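Local coordinates for protein AmbC (PDB 5O15) that catalyses both dehydration and heterocycle-forming cyclisation of a polyketide intermediate in ambruticin biosynthesis, through a bifunctional domain of double hotdog fold, at residues L40-H45 / A90-G95; H19-A24 / Q205-H210; V160-W165 / R178-A183. All blocks are in the same frame, centred on the assembly; numbering follows the deposited sequence. Where two conformers were deposited one is given.

From the N terminus, the chain first passes through 19-24, whose partner in interaction 2 arrives only at 205-210. That contact closes the longest loop and ties the first hotdog region to the second. Inside this loop, interaction 1 joins the end of strand 34-41 to the loop leading into strand 96-103, within the first region. Interaction 3 follows in series, also inside the loop of interaction 2, and brings the turn after strand 158-160 against strand 180-186 in the second region. Interactions 1 and 2 touch, His45 and Leu40 packing on Trp21. Interaction 3 stands apart, its nearest atoms about 10 Å from interaction 2 and about 14 Å from interaction 1.

Interaction 1. Residues L40-H45 / A90-G95; sequences LSTVEH and ALPARG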
ATOM      1  N   LEU A  40     -11.247  12.616   0.469  1.00 17.32           N
ATOM      2  CA  LEU A  40      -9.836  12.688   0.110  1.00 17.49           C
ATOM      3  C   LEU A  40      -9.672  13.863  -0.844  1.00 18.26           C
ATOM      4  O   LEU A  40     -10.083  13.786  -2.008  1.00 20.54           O
ATOM      5  CB  LEU A  40      -9.426  11.377  -0.537  1.00 19.42           C
ATOM      6  CG  LEU A  40      -7.955  11.034  -0.459  1.00 21.45           C
ATOM      7  CD1 LEU A  40      -7.740   9.610  -0.937  1.00 22.34           C
ATOM      8  CD2 LEU A  40      -7.152  12.021  -1.265  1.00 22.98           C
ATOM      9  N   SER A  41      -9.101  14.956  -0.346  1.00 19.64           N
ATOM     10  CA  SER A  41      -8.827  16.139  -1.157  1.00 22.42           C
ATOM     11  C   SER A  41      -7.399  16.116  -1.688  1.00 21.34           C
ATOM     12  O   SER A  41      -6.456  15.927  -0.916  1.00 21.75           O
ATOM     13  CB  SER A  41      -8.974  17.395  -0.308  1.00 24.75           C
ATOM     14  OG  SER A  41      -8.421  18.516  -0.965  1.00 25.76           O
ATOM     15  N   THR A  42      -7.245  16.320  -2.998  1.00 20.79           N
ATOM     16  CA  THR A  42      -5.920  16.407  -3.594  1.00 21.48           C
ATOM     17  C   THR A  42      -5.316  17.798  -3.446  1.00 21.69           C
ATOM     18  O   THR A  42      -4.169  18.011  -3.865  1.00 23.31           O
ATOM     19  CB  THR A  42      -5.942  15.992  -5.076  1.00 21.74           C
ATOM     20  OG1 THR A  42      -6.715  16.932  -5.844  1.00 23.55           O
ATOM     21  CG2 THR A  42      -6.484  14.552  -5.275  1.00 21.44           C
ATOM     22  N   VAL A  43      -6.057  18.736  -2.872  1.00 23.76           N
ATOM     23  CA  VAL A  43      -5.481  19.989  -2.405  1.00 27.10           C
ATOM     24  C   VAL A  43      -4.825  19.788  -1.048  1.00 27.91           C
ATOM     25  O   VAL A  43      -3.672  20.174  -0.837  1.00 30.45           O
ATOM     26  CB  VAL A  43      -6.568  21.080  -2.352  1.00 31.21           C
ATOM     27  CG1 VAL A  43      -5.971  22.404  -1.916  1.00 32.27           C
ATOM     28  CG2 VAL A  43      -7.262  21.221  -3.708  1.00 32.78           C
ATOM     29  N   GLU A  44      -5.537  19.163  -0.106  1.00 27.10           N
ATOM     30  CA  GLU A  44      -4.973  18.964   1.227  1.00 27.09           C
ATOM     31  C   GLU A  44      -3.892  17.896   1.221  1.00 25.04           C
ATOM     32  O   GLU A  44      -2.909  18.010   1.962  1.00 29.20           O
ATOM     33  CB  GLU A  44      -6.075  18.580   2.214  1.00 31.12           C
ATOM     34  CG  GLU A  44      -7.242  19.573   2.306  1.00 39.78           C
ATOM     35  CD  GLU A  44      -8.473  18.999   3.003  1.00 47.09           C
ATOM     36  OE1 GLU A  44      -8.358  17.956   3.690  1.00 50.68           O
ATOM     37  OE2 GLU A  44      -9.567  19.587   2.848  1.00 48.65           O
ATOM     38  N   HIS A  45      -4.042  16.886   0.368  1.00 21.06           N
ATOM     39  CA  HIS A  45      -3.116  15.768   0.244  1.00 19.83           C
ATOM     40  C   HIS A  45      -2.531  15.761  -1.156  1.00 18.90           C
ATOM     41  O   HIS A  45      -2.657  14.777  -1.886  1.00 19.09           O
ATOM     42  CB  HIS A  45      -3.823  14.450   0.572  1.00 18.82           C
ATOM     43  CG  HIS A  45      -4.162  14.353   2.014  1.00 20.61           C
ATOM     44  ND1 HIS A  45      -3.271  13.895   2.959  1.00 21.90           N
ATOM     45  CD2 HIS A  45      -5.252  14.774   2.696  1.00 21.68           C
ATOM     46  CE1 HIS A  45      -3.807  14.006   4.156  1.00 21.42           C
ATOM     47  NE2 HIS A  45      -5.005  14.551   4.025  1.00 22.09           N
ATOM     48  N   ALA A  90      -8.908   7.176 -10.001  1.00 19.33           N
ATOM     49  CA  ALA A  90      -8.334   8.287 -10.743  1.00 19.76           C
ATOM     50  C   ALA A  90      -8.432   9.539  -9.895  1.00 20.29           C
ATOM     51  O   ALA A  90      -9.467   9.806  -9.291  1.00 22.54           O
ATOM     52  CB  ALA A  90      -9.098   8.472 -12.053  1.00 22.77           C
ATOM     53  N   LEU A  91      -7.373  10.285  -9.836  1.00 18.83           N
ATOM     54  CA  LEU A  91      -7.325  11.418  -8.915  1.00 19.08           C
ATOM     55  C   LEU A  91      -7.562  12.720  -9.650  1.00 22.32           C
ATOM     56  O   LEU A  91      -6.923  12.965 -10.678  1.00 24.41           O
ATOM     57  CB  LEU A  91      -5.970  11.488  -8.232  1.00 18.84           C
ATOM     58  CG  LEU A  91      -5.694  10.382  -7.206  1.00 19.67           C
ATOM     59  CD1 LEU A  91      -4.219  10.320  -6.864  1.00 20.23           C
ATOM     60  CD2 LEU A  91      -6.546  10.584  -5.948  1.00 21.32           C
ATOM     61  N   PRO A  92      -8.404  13.606  -9.130  1.00 24.48           N
ATOM     62  CA  PRO A  92      -8.578  14.919  -9.759  1.00 26.22           C
ATOM     63  C   PRO A  92      -7.369  15.786  -9.488  1.00 27.24           C
ATOM     64  O   PRO A  92      -6.731  15.671  -8.440  1.00 25.68           O
ATOM     65  CB  PRO A  92      -9.802  15.483  -9.039  1.00 28.02           C
ATOM     66  CG  PRO A  92      -9.694  14.900  -7.671  1.00 28.18           C
ATOM     67  CD  PRO A  92      -9.137  13.508  -7.856  1.00 26.62           C
ATOM     68  N   ALA A  93      -7.060  16.668 -10.445  1.00 29.97           N
ATOM     69  CA  ALA A  93      -5.874  17.505 -10.315  1.00 33.57           C
ATOM     70  C   ALA A  93      -6.016  18.511  -9.182  1.00 34.02           C
ATOM     71  O   ALA A  93      -5.017  18.863  -8.545  1.00 33.46           O
ATOM     72  CB  ALA A  93      -5.576  18.225 -11.631  1.00 35.74           C
ATOM     73  N   ARG A  94      -7.239  18.970  -8.913  1.00 32.95           N
ATOM     74  CA  ARG A  94      -7.495  19.941  -7.859  1.00 35.81           C
ATOM     75  C   ARG A  94      -8.936  19.777  -7.392  1.00 34.42           C
ATOM     76  O   ARG A  94      -9.805  20.593  -7.709  1.00 36.93           O
ATOM     77  CB  ARG A  94      -7.225  21.366  -8.363  1.00 41.17           C
ATOM     78  CG  ARG A  94      -7.489  22.456  -7.322  1.00 47.60           C
ATOM     79  CD  ARG A  94      -6.967  23.819  -7.755  1.00 52.45           C
ATOM     80  NE  ARG A  94      -5.518  23.806  -7.939  1.00 56.18           N
ATOM     81  CZ  ARG A  94      -4.625  24.004  -6.970  1.00 58.70           C
ATOM     82  NH1 ARG A  94      -5.018  24.231  -5.720  1.00 58.16           N
ATOM     83  NH2 ARG A  94      -3.330  23.967  -7.254  1.00 60.80           N
ATOM     84  N   GLY A  95      -9.197  18.712  -6.658  1.00 30.25           N
ATOM     85  CA  GLY A  95     -10.548  18.431  -6.226  1.00 29.76           C
ATOM     86  C   GLY A  95     -10.530  17.389  -5.145  1.00 27.54           C
ATOM     87  O   GLY A  95      -9.529  17.187  -4.467  1.00 27.39           O
TER
HETATM   88  O   HOH W   1      -3.656  19.852  -5.779  1.00 37.99           O
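Thr42 settles into the bend of 91-95, which its side chain meets with every atom. Thr42 CB lies 3.5 Å from Pro92 O. From there Thr42 OG1 turns to the position between the backbone N and the carbonyl carbon (chi1 66°), which brings it 2.9 Å from Pro92 O and 3.1 Å from Gly95 O. Either carbonyl could take its single proton. Thr42 CG2, anti to the carbonyl carbon, packs against Pro92, near the carbonyl O and 3.8 Å from Pro92 CD, with Leu91 CD2 beyond. Threonine suits the place because one short side chain offers both a hydroxyl and a methyl.

The backbone reinforces this grip. Thr42 N donates to Gly95 O at 2.9 Å. A water donates to Thr42 O and Ala93 O, linking two acceptors that could not bond each other. Toward the surface Val43 CG2 rests 3.8 Å from Arg94 CG, using the aliphatic part of the arginine. Gly95 is extended, and any CB there would be crowded by Pro92 CB.

Just before Thr42, Ser41 OG accepts from Glu44 N at 3.1 Å, an ST motif that shapes the turn leaving strand 34-41. The contact thus prolongs the pairing of strands 34-41 and 96-103. Its chemistry implies a shared supply of protons: Gly95 O has the amide of Thr42 as a sure donor, the hydroxyl proton lies within reach of either Gly95 O or Pro92 O, and the water serves Ala93 O.

Interaction 2. Residues H19-A24 / Q205-H210; sequences HPWLSA and QDFGLH
Phe207 holds CG anti to its carbonyl carbon (chi1 -70°) and His19 holds CG anti to its backbone N (chi1 -166°), torsions that set each CG on the side from which the rings of His19, Phe207 and Trp21 come together. The three form an aromatic cluster at a junction of the double hotdog fold, where the loop before strand 24-27 meets the loop before helix 211-225. Phe207 is suited to the centre because a flat ring presents both a face and an edge. Pro20 CG sits over the middle of one face, 3.8 Å from the centroid of the Phe207 ring, a CH-pi contact. The edge of Phe207 points at the face of the Trp21 six-membered ring, with planes at 75°, and Phe207 CE1 comes 3.8 Å from Trp21 CZ2. His19 CE1 and NE2 lie beside Phe207 CD1.

An alanine in place of Trp21 would remove the indole and would probably leave the Phe207 edge without the face it points at, opening a gap beside Leu40 and His45.

His19 is held from two ends: His19 ND1 accepts from Trp21 N at 3.0 Å, while NE2 is hydrogen-bonded to Glu66 OE2 on helix 61-75. The same carboxylate accepts from Gly208 N and Leu209 N, so one glutamate positions both loops. The Pro20 ring points at 205-210 and offers its CH2 groups: Pro20 CG lies 3.6 Å from Asp206 CB, and Pro20 CD closes to 3.1 Å from Asp206 O.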
ATOM      1  N   HIS A  19      -8.716  10.009  11.555  1.00 23.37           N
ATOM      2  CA  HIS A  19      -8.013   9.648  10.341  1.00 20.21           C
ATOM      3  C   HIS A  19      -8.116  10.807   9.365  1.00 19.40           C
ATOM      4  O   HIS A  19      -9.154  11.474   9.317  1.00 22.39           O
ATOM      5  CB  HIS A  19      -8.657   8.415   9.701  1.00 18.12           C
ATOM      6  CG  HIS A  19      -7.799   7.801   8.657  1.00 17.11           C
ATOM      7  ND1 HIS A  19      -7.812   8.215   7.342  1.00 17.76           N
ATOM      8  CD2 HIS A  19      -6.827   6.866   8.754  1.00 17.62           C
ATOM      9  CE1 HIS A  19      -6.911   7.529   6.666  1.00 18.53           C
ATOM     10  NE2 HIS A  19      -6.298   6.705   7.501  1.00 18.06           N
ATOM     11  N   PRO A  20      -7.092  11.045   8.543  1.00 20.46           N
ATOM     12  CA  PRO A  20      -7.164  12.176   7.610  1.00 21.79           C
ATOM     13  C   PRO A  20      -8.241  12.061   6.575  1.00 20.28           C
ATOM     14  O   PRO A  20      -8.654  13.094   6.036  1.00 23.08           O
ATOM     15  CB  PRO A  20      -5.788  12.166   6.929  1.00 24.98           C
ATOM     16  CG  PRO A  20      -4.899  11.447   7.835  1.00 24.99           C
ATOM     17  CD  PRO A  20      -5.729  10.480   8.608  1.00 22.25           C
ATOM     18  N   TRP A  21      -8.678  10.845   6.254  1.00 16.48           N
ATOM     19  CA  TRP A  21      -9.559  10.592   5.129  1.00 16.29           C
ATOM     20  C   TRP A  21     -10.893   9.981   5.523  1.00 18.74           C
ATOM     21  O   TRP A  21     -11.726   9.716   4.641  1.00 20.65           O
ATOM     22  CB  TRP A  21      -8.879   9.645   4.141  1.00 16.10           C
ATOM     23  CG  TRP A  21      -7.659  10.191   3.471  1.00 15.46           C
ATOM     24  CD1 TRP A  21      -7.283  11.493   3.340  1.00 16.61           C
ATOM     25  CD2 TRP A  21      -6.658   9.420   2.823  1.00 15.01           C
ATOM     26  NE1 TRP A  21      -6.109  11.584   2.630  1.00 17.03           N
ATOM     27  CE2 TRP A  21      -5.723  10.316   2.291  1.00 15.04           C
ATOM     28  CE3 TRP A  21      -6.476   8.054   2.617  1.00 15.46           C
ATOM     29  CZ2 TRP A  21      -4.632   9.894   1.588  1.00 16.16           C
ATOM     30  CZ3 TRP A  21      -5.388   7.636   1.914  1.00 16.94           C
ATOM     31  CH2 TRP A  21      -4.479   8.548   1.403  1.00 17.49           C
ATOM     32  N   LEU A  22     -11.103   9.691   6.794  1.00 19.34           N
ATOM     33  CA  LEU A  22     -12.358   9.118   7.268  1.00 20.67           C
ATOM     34  C   LEU A  22     -12.783   9.960   8.450  1.00 23.19           C
ATOM     35  O   LEU A  22     -12.021  10.111   9.416  1.00 28.05           O
ATOM     36  CB  LEU A  22     -12.181   7.644   7.645  1.00 22.18           C
ATOM     37  CG  LEU A  22     -11.855   6.682   6.492  1.00 22.80           C
ATOM     38  CD1 LEU A  22     -11.540   5.286   6.986  1.00 25.57           C
ATOM     39  CD2 LEU A  22     -12.938   6.629   5.468  1.00 21.02           C
ATOM     40  N   SER A  23     -13.982  10.539   8.350  1.00 23.10           N
ATOM     41  CA  SER A  23     -14.482  11.487   9.332  1.00 27.38           C
ATOM     42  C   SER A  23     -15.673  10.962  10.107  1.00 25.45           C
ATOM     43  O   SER A  23     -16.081  11.591  11.095  1.00 28.73           O
ATOM     44  CB  SER A  23     -14.904  12.790   8.645  1.00 30.49           C
ATOM     45  OG  SER A  23     -15.972  12.559   7.755  1.00 30.75           O
ATOM     46  N   ALA A  24     -16.265   9.851   9.689  1.00 23.33           N
ATOM     47  CA  ALA A  24     -17.372   9.260  10.415  1.00 23.56           C
ATOM     48  C   ALA A  24     -17.200   7.757  10.387  1.00 22.16           C
ATOM     49  O   ALA A  24     -16.777   7.184   9.370  1.00 21.67           O
ATOM     50  CB  ALA A  24     -18.713   9.683   9.812  1.00 25.45           C
ATOM     51  N   GLN A 205       2.345  10.760  11.106  1.00 21.60           N
ATOM     52  CA  GLN A 205       1.702  10.430  12.369  1.00 25.28           C
ATOM     53  C   GLN A 205       0.183  10.408  12.290  1.00 24.66           C
ATOM     54  O   GLN A 205      -0.448   9.884  13.211  1.00 27.30           O
ATOM     55  CB  GLN A 205       2.153  11.430  13.434  1.00 30.88           C
ATOM     56  CG  GLN A 205       1.924  12.887  13.035  1.00 37.97           C
ATOM     57  CD  GLN A 205       2.537  13.856  14.024  1.00 45.68           C
ATOM     58  OE1 GLN A 205       2.578  13.587  15.222  1.00 49.89           O
ATOM     59  NE2 GLN A 205       3.040  14.978  13.525  1.00 48.47           N
ATOM     60  N   ASP A 206      -0.413  10.952  11.221  1.00 22.44           N
ATOM     61  CA  ASP A 206      -1.860  10.996  11.079  1.00 23.94           C
ATOM     62  C   ASP A 206      -2.426   9.705  10.496  1.00 21.02           C
ATOM     63  O   ASP A 206      -3.638   9.474  10.591  1.00 22.96           O
ATOM     64  CB  ASP A 206      -2.261  12.170  10.175  1.00 27.83           C
ATOM     65  CG  ASP A 206      -1.819  13.533  10.712  1.00 34.32           C
ATOM     66  OD1 ASP A 206      -1.641  13.703  11.938  1.00 35.97           O
ATOM     67  OD2 ASP A 206      -1.655  14.452   9.883  1.00 36.84           O
ATOM     68  N   PHE A 207      -1.588   8.870   9.891  1.00 17.94           N
ATOM     69  CA  PHE A 207      -2.027   7.654   9.229  1.00 16.77           C
ATOM     70  C   PHE A 207      -1.682   6.447  10.090  1.00 16.22           C
ATOM     71  O   PHE A 207      -0.797   6.500  10.940  1.00 17.61           O
ATOM     72  CB  PHE A 207      -1.344   7.516   7.853  1.00 16.04           C
ATOM     73  CG  PHE A 207      -1.815   8.521   6.824  1.00 16.51           C
ATOM     74  CD1 PHE A 207      -2.934   8.247   6.057  1.00 15.93           C
ATOM     75  CD2 PHE A 207      -1.183   9.729   6.651  1.00 16.50           C
ATOM     76  CE1 PHE A 207      -3.381   9.156   5.119  1.00 16.34           C
ATOM     77  CE2 PHE A 207      -1.646  10.641   5.720  1.00 17.90           C
ATOM     78  CZ  PHE A 207      -2.739  10.345   4.953  1.00 17.15           C
ATOM     79  N   GLY A 208      -2.370   5.341   9.833  1.00 16.26           N
ATOM     80  CA  GLY A 208      -1.941   4.086  10.411  1.00 15.93           C
ATOM     81  C   GLY A 208      -0.586   3.691   9.846  1.00 14.86           C
ATOM     82  O   GLY A 208       0.394   3.520  10.583  1.00 15.77           O
ATOM     83  N   LEU A 209      -0.521   3.545   8.529  1.00 14.05           N
ATOM     84  CA  LEU A 209       0.726   3.389   7.805  1.00 13.72           C
ATOM     85  C   LEU A 209       0.625   4.240   6.551  1.00 13.78           C
ATOM     86  O   LEU A 209      -0.153   3.936   5.639  1.00 13.55           O
ATOM     87  CB  LEU A 209       0.985   1.925   7.497  1.00 14.86           C
ATOM     88  CG  LEU A 209       2.290   1.648   6.756  1.00 15.50           C
ATOM     89  CD1 LEU A 209       3.513   2.227   7.476  1.00 17.81           C
ATOM     90  CD2 LEU A 209       2.455   0.168   6.551  1.00 17.40           C
ATOM     91  N   HIS A 210       1.381   5.341   6.527  1.00 13.65           N
ATOM     92  CA  HIS A 210       1.259   6.272   5.434  1.00 14.03           C
ATOM     93  C   HIS A 210       1.394   5.503   4.122  1.00 13.05           C
ATOM     94  O   HIS A 210       2.376   4.765   3.926  1.00 13.16           O
ATOM     95  CB  HIS A 210       2.385   7.305   5.527  1.00 14.16           C
ATOM     96  CG  HIS A 210       2.190   8.494   4.657  1.00 14.22           C
ATOM     97  ND1 HIS A 210       2.214   8.413   3.281  1.00 13.77           N
ATOM     98  CD2 HIS A 210       1.985   9.800   4.959  1.00 15.52           C
ATOM     99  CE1 HIS A 210       2.062   9.625   2.769  1.00 14.28           C
ATOM    100  NE2 HIS A 210       1.929  10.486   3.767  1.00 16.09           N
TER

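Interaction 3. Residues V160-W165 / R178-A183; sequences VDVTRW and RGVTAA
Val160 N approaches the flat carbonyl group of Ala183 from above its plane, 41° out of it, and donates to Ala183 O at 2.8 Å. A water bridges the same two residues, giving a proton to Val160 O (2.7 Å) and accepting from Ala183 N (2.9 Å); it stands where a second direct backbone bond might have been. The other flat group is the Asp161 carboxylate, whose OD1 serves two donors of one residue. Thr163 OG1 meets Asp161 OD1 on the syn side, 17° out of plane and 2.6 Å away, whereas Thr163 N comes from above the plane, closing an Asx turn. Aspartate and threonine, both short and polar, thus reinforce the type I turn from Asp161 to Arg164, which has its own bond from Arg164 N to Asp161 O.

That turn presents Val162 to the opposite segment. Val162 CG1, anti to the carbonyl carbon (chi1 -55°), touches Ala183 CB at 3.7 Å and Val180 CG1 at 3.8 Å, while Val162 CG2 lies 3.8 Å from Val180 O. Branching at CB lets one valine cover both a methyl and a carbonyl, and the small Ala183 leaves it room; Ala183 CB lies 4.0 Å from Val160 CB.

Strand 158-160, outermost in its sheet, is so joined to strand 180-186. On that strand's far side runs 189-195, where Ala183 meets Ala192 and Val180 meets Leu194; Val180 also reaches Gln219 and Ala220 of helix 211-225.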
ATOM      1  N   VAL A 160      21.744  -2.883  -3.874  1.00 16.25           N
ATOM      2  CA  VAL A 160      20.842  -2.529  -4.953  1.00 17.68           C
ATOM      3  C   VAL A 160      20.974  -1.023  -5.124  1.00 18.01           C
ATOM      4  O   VAL A 160      20.724  -0.268  -4.181  1.00 20.84           O
ATOM      5  CB  VAL A 160      19.402  -2.925  -4.609  1.00 19.00           C
ATOM      6  CG1 VAL A 160      18.452  -2.432  -5.682  1.00 21.01           C
ATOM      7  CG2 VAL A 160      19.285  -4.439  -4.442  1.00 21.79           C
ATOM      8  N   ASP A 161      21.358  -0.575  -6.307  1.00 18.34           N
ATOM      9  CA  ASP A 161      21.591   0.851  -6.513  1.00 18.43           C
ATOM     10  C   ASP A 161      20.234   1.526  -6.696  1.00 17.76           C
ATOM     11  O   ASP A 161      19.627   1.464  -7.763  1.00 18.46           O
ATOM     12  CB  ASP A 161      22.472   1.055  -7.733  1.00 21.44           C
ATOM     13  CG  ASP A 161      22.738   2.497  -8.010  1.00 23.06           C
ATOM     14  OD1 ASP A 161      22.255   3.386  -7.287  1.00 24.98           O
ATOM     15  OD2 ASP A 161      23.492   2.754  -8.971  1.00 28.20           O
ATOM     16  N   VAL A 162      19.760   2.201  -5.656  1.00 18.44           N
ATOM     17  CA  VAL A 162      18.423   2.790  -5.729  1.00 19.13           C
ATOM     18  C   VAL A 162      18.405   4.050  -6.576  1.00 17.94           C
ATOM     19  O   VAL A 162      17.318   4.532  -6.904  1.00 19.72           O
ATOM     20  CB  VAL A 162      17.830   3.013  -4.328  1.00 25.18           C
ATOM     21  CG1 VAL A 162      17.835   1.710  -3.556  1.00 27.57           C
ATOM     22  CG2 VAL A 162      18.589   4.104  -3.598  1.00 27.83           C
ATOM     23  N   THR A 163      19.573   4.580  -6.958  1.00 18.17           N
ATOM     24  CA  THR A 163      19.633   5.721  -7.853  1.00 19.99           C
ATOM     25  C   THR A 163      19.649   5.311  -9.321  1.00 17.23           C
ATOM     26  O   THR A 163      19.505   6.171 -10.192  1.00 19.02           O
ATOM     27  CB  THR A 163      20.897   6.567  -7.551  1.00 25.58           C
ATOM     28  OG1 THR A 163      22.065   5.882  -8.017  1.00 27.00           O
ATOM     29  CG2 THR A 163      21.061   6.809  -6.056  1.00 28.36           C
ATOM     30  N   ARG A 164      19.822   4.028  -9.612  1.00 14.44           N
ATOM     31  CA  ARG A 164      19.848   3.590 -10.993  1.00 14.41           C
ATOM     32  C   ARG A 164      18.473   3.815 -11.608  1.00 13.46           C
ATOM     33  O   ARG A 164      17.429   3.510 -11.000  1.00 13.78           O
ATOM     34  CB  ARG A 164      20.263   2.142 -11.068  1.00 14.88           C
ATOM     35  CG  ARG A 164      20.452   1.651 -12.474  1.00 18.14           C
ATOM     36  CD  ARG A 164      20.945   0.242 -12.435  1.00 21.76           C
ATOM     37  NE  ARG A 164      21.597  -0.234 -13.667  1.00 27.98           N
ATOM     38  CZ  ARG A 164      20.933  -0.859 -14.633  1.00 24.72           C
ATOM     39  NH1 ARG A 164      19.626  -1.028 -14.501  1.00 28.68           N
ATOM     40  NH2 ARG A 164      21.582  -1.362 -15.659  1.00 29.65           N
ATOM     41  N   TRP A 165      18.451   4.332 -12.814  1.00 12.74           N
ATOM     42  CA  TRP A 165      17.217   4.705 -13.478  1.00 12.36           C
ATOM     43  C   TRP A 165      16.398   3.459 -13.790  1.00 12.74           C
ATOM     44  O   TRP A 165      16.903   2.472 -14.336  1.00 13.05           O
ATOM     45  CB  TRP A 165      17.595   5.426 -14.769  1.00 12.35           C
ATOM     46  CG  TRP A 165      16.416   5.870 -15.572  1.00 12.24           C
ATOM     47  CD1 TRP A 165      15.806   5.169 -16.564  1.00 12.92           C
ATOM     48  CD2 TRP A 165      15.786   7.142 -15.518  1.00 11.76           C
ATOM     49  NE1 TRP A 165      14.799   5.927 -17.112  1.00 12.75           N
ATOM     50  CE2 TRP A 165      14.780   7.151 -16.503  1.00 12.48           C
ATOM     51  CE3 TRP A 165      15.997   8.303 -14.763  1.00 12.88           C
ATOM     52  CZ2 TRP A 165      13.972   8.250 -16.742  1.00 13.27           C
ATOM     53  CZ3 TRP A 165      15.197   9.404 -14.998  1.00 14.04           C
ATOM     54  CH2 TRP A 165      14.194   9.371 -15.996  1.00 14.48           C
ATOM     55  N   ARG A 178       9.436   8.595  -3.982  1.00 14.04           N
ATOM     56  CA  ARG A 178      10.851   8.219  -4.000  1.00 15.02           C
ATOM     57  C   ARG A 178      11.257   8.042  -2.543  1.00 14.21           C
ATOM     58  O   ARG A 178      11.880   8.929  -1.957  1.00 16.48           O
ATOM     59  CB  ARG A 178      11.715   9.262  -4.726  1.00 19.16           C
ATOM     60  CG  ARG A 178      11.649   9.123  -6.234  1.00 25.34           C
ATOM     61  CD  ARG A 178      12.670  10.022  -6.983  1.00 27.66           C
ATOM     62  NE  ARG A 178      12.104  11.336  -7.158  1.00 29.45           N
ATOM     63  CZ  ARG A 178      11.216  11.657  -8.095  1.00 30.01           C
ATOM     64  NH1 ARG A 178      10.775  10.731  -8.931  1.00 29.96           N
ATOM     65  NH2 ARG A 178      10.744  12.901  -8.185  1.00 32.38           N
ATOM     66  N   GLY A 179      10.849   6.917  -1.945  1.00 13.01           N
ATOM     67  CA  GLY A 179      10.974   6.741  -0.519  1.00 13.28           C
ATOM     68  C   GLY A 179      11.980   5.709  -0.089  1.00 12.72           C
ATOM     69  O   GLY A 179      11.935   5.285   1.074  1.00 13.60           O
ATOM     70  N   VAL A 180      12.868   5.276  -0.964  1.00 12.65           N
ATOM     71  CA  VAL A 180      13.869   4.267  -0.639  1.00 12.31           C
ATOM     72  C   VAL A 180      15.225   4.954  -0.556  1.00 12.69           C
ATOM     73  O   VAL A 180      15.741   5.463  -1.561  1.00 15.66           O
ATOM     74  CB  VAL A 180      13.922   3.151  -1.683  1.00 13.97           C
ATOM     75  CG1 VAL A 180      14.875   2.048  -1.222  1.00 14.54           C
ATOM     76  CG2 VAL A 180      12.556   2.558  -1.910  1.00 14.60           C
ATOM     77  N   THR A 181      15.827   4.981   0.615  0.56 12.81           N
ATOM     78  CA  THR A 181      17.114   5.649   0.697  0.56 14.64           C
ATOM     79  C   THR A 181      18.272   4.702   0.447  0.56 13.95           C
ATOM     80  O   THR A 181      19.353   5.173   0.059  0.56 15.76           O
ATOM     81  CB  THR A 181      17.281   6.339   2.045  0.56 18.20           C
ATOM     82  OG1 THR A 181      17.334   5.347   3.054  0.56 19.20           O
ATOM     83  CG2 THR A 181      16.153   7.252   2.350  0.56 17.72           C
ATOM     84  N   ALA A 182      18.116   3.397   0.638  1.00 12.28           N
ATOM     85  CA  ALA A 182      19.180   2.430   0.378  1.00 12.70           C
ATOM     86  C   ALA A 182      18.548   1.048   0.362  1.00 11.83           C
ATOM     87  O   ALA A 182      17.533   0.827   1.023  1.00 11.89           O
ATOM     88  CB  ALA A 182      20.248   2.481   1.468  1.00 14.34           C
ATOM     89  N   ALA A 183      19.126   0.118  -0.381  1.00 12.61           N
ATOM     90  CA  ALA A 183      18.606  -1.243  -0.439  1.00 12.10           C
ATOM     91  C   ALA A 183      19.739  -2.203  -0.790  1.00 11.93           C
ATOM     92  O   ALA A 183      20.733  -1.831  -1.428  1.00 12.88           O
ATOM     93  CB  ALA A 183      17.460  -1.347  -1.452  1.00 13.89           C
TER
HETATM   94  O   HOH W   2      21.466   1.031  -1.883  1.00 21.84           O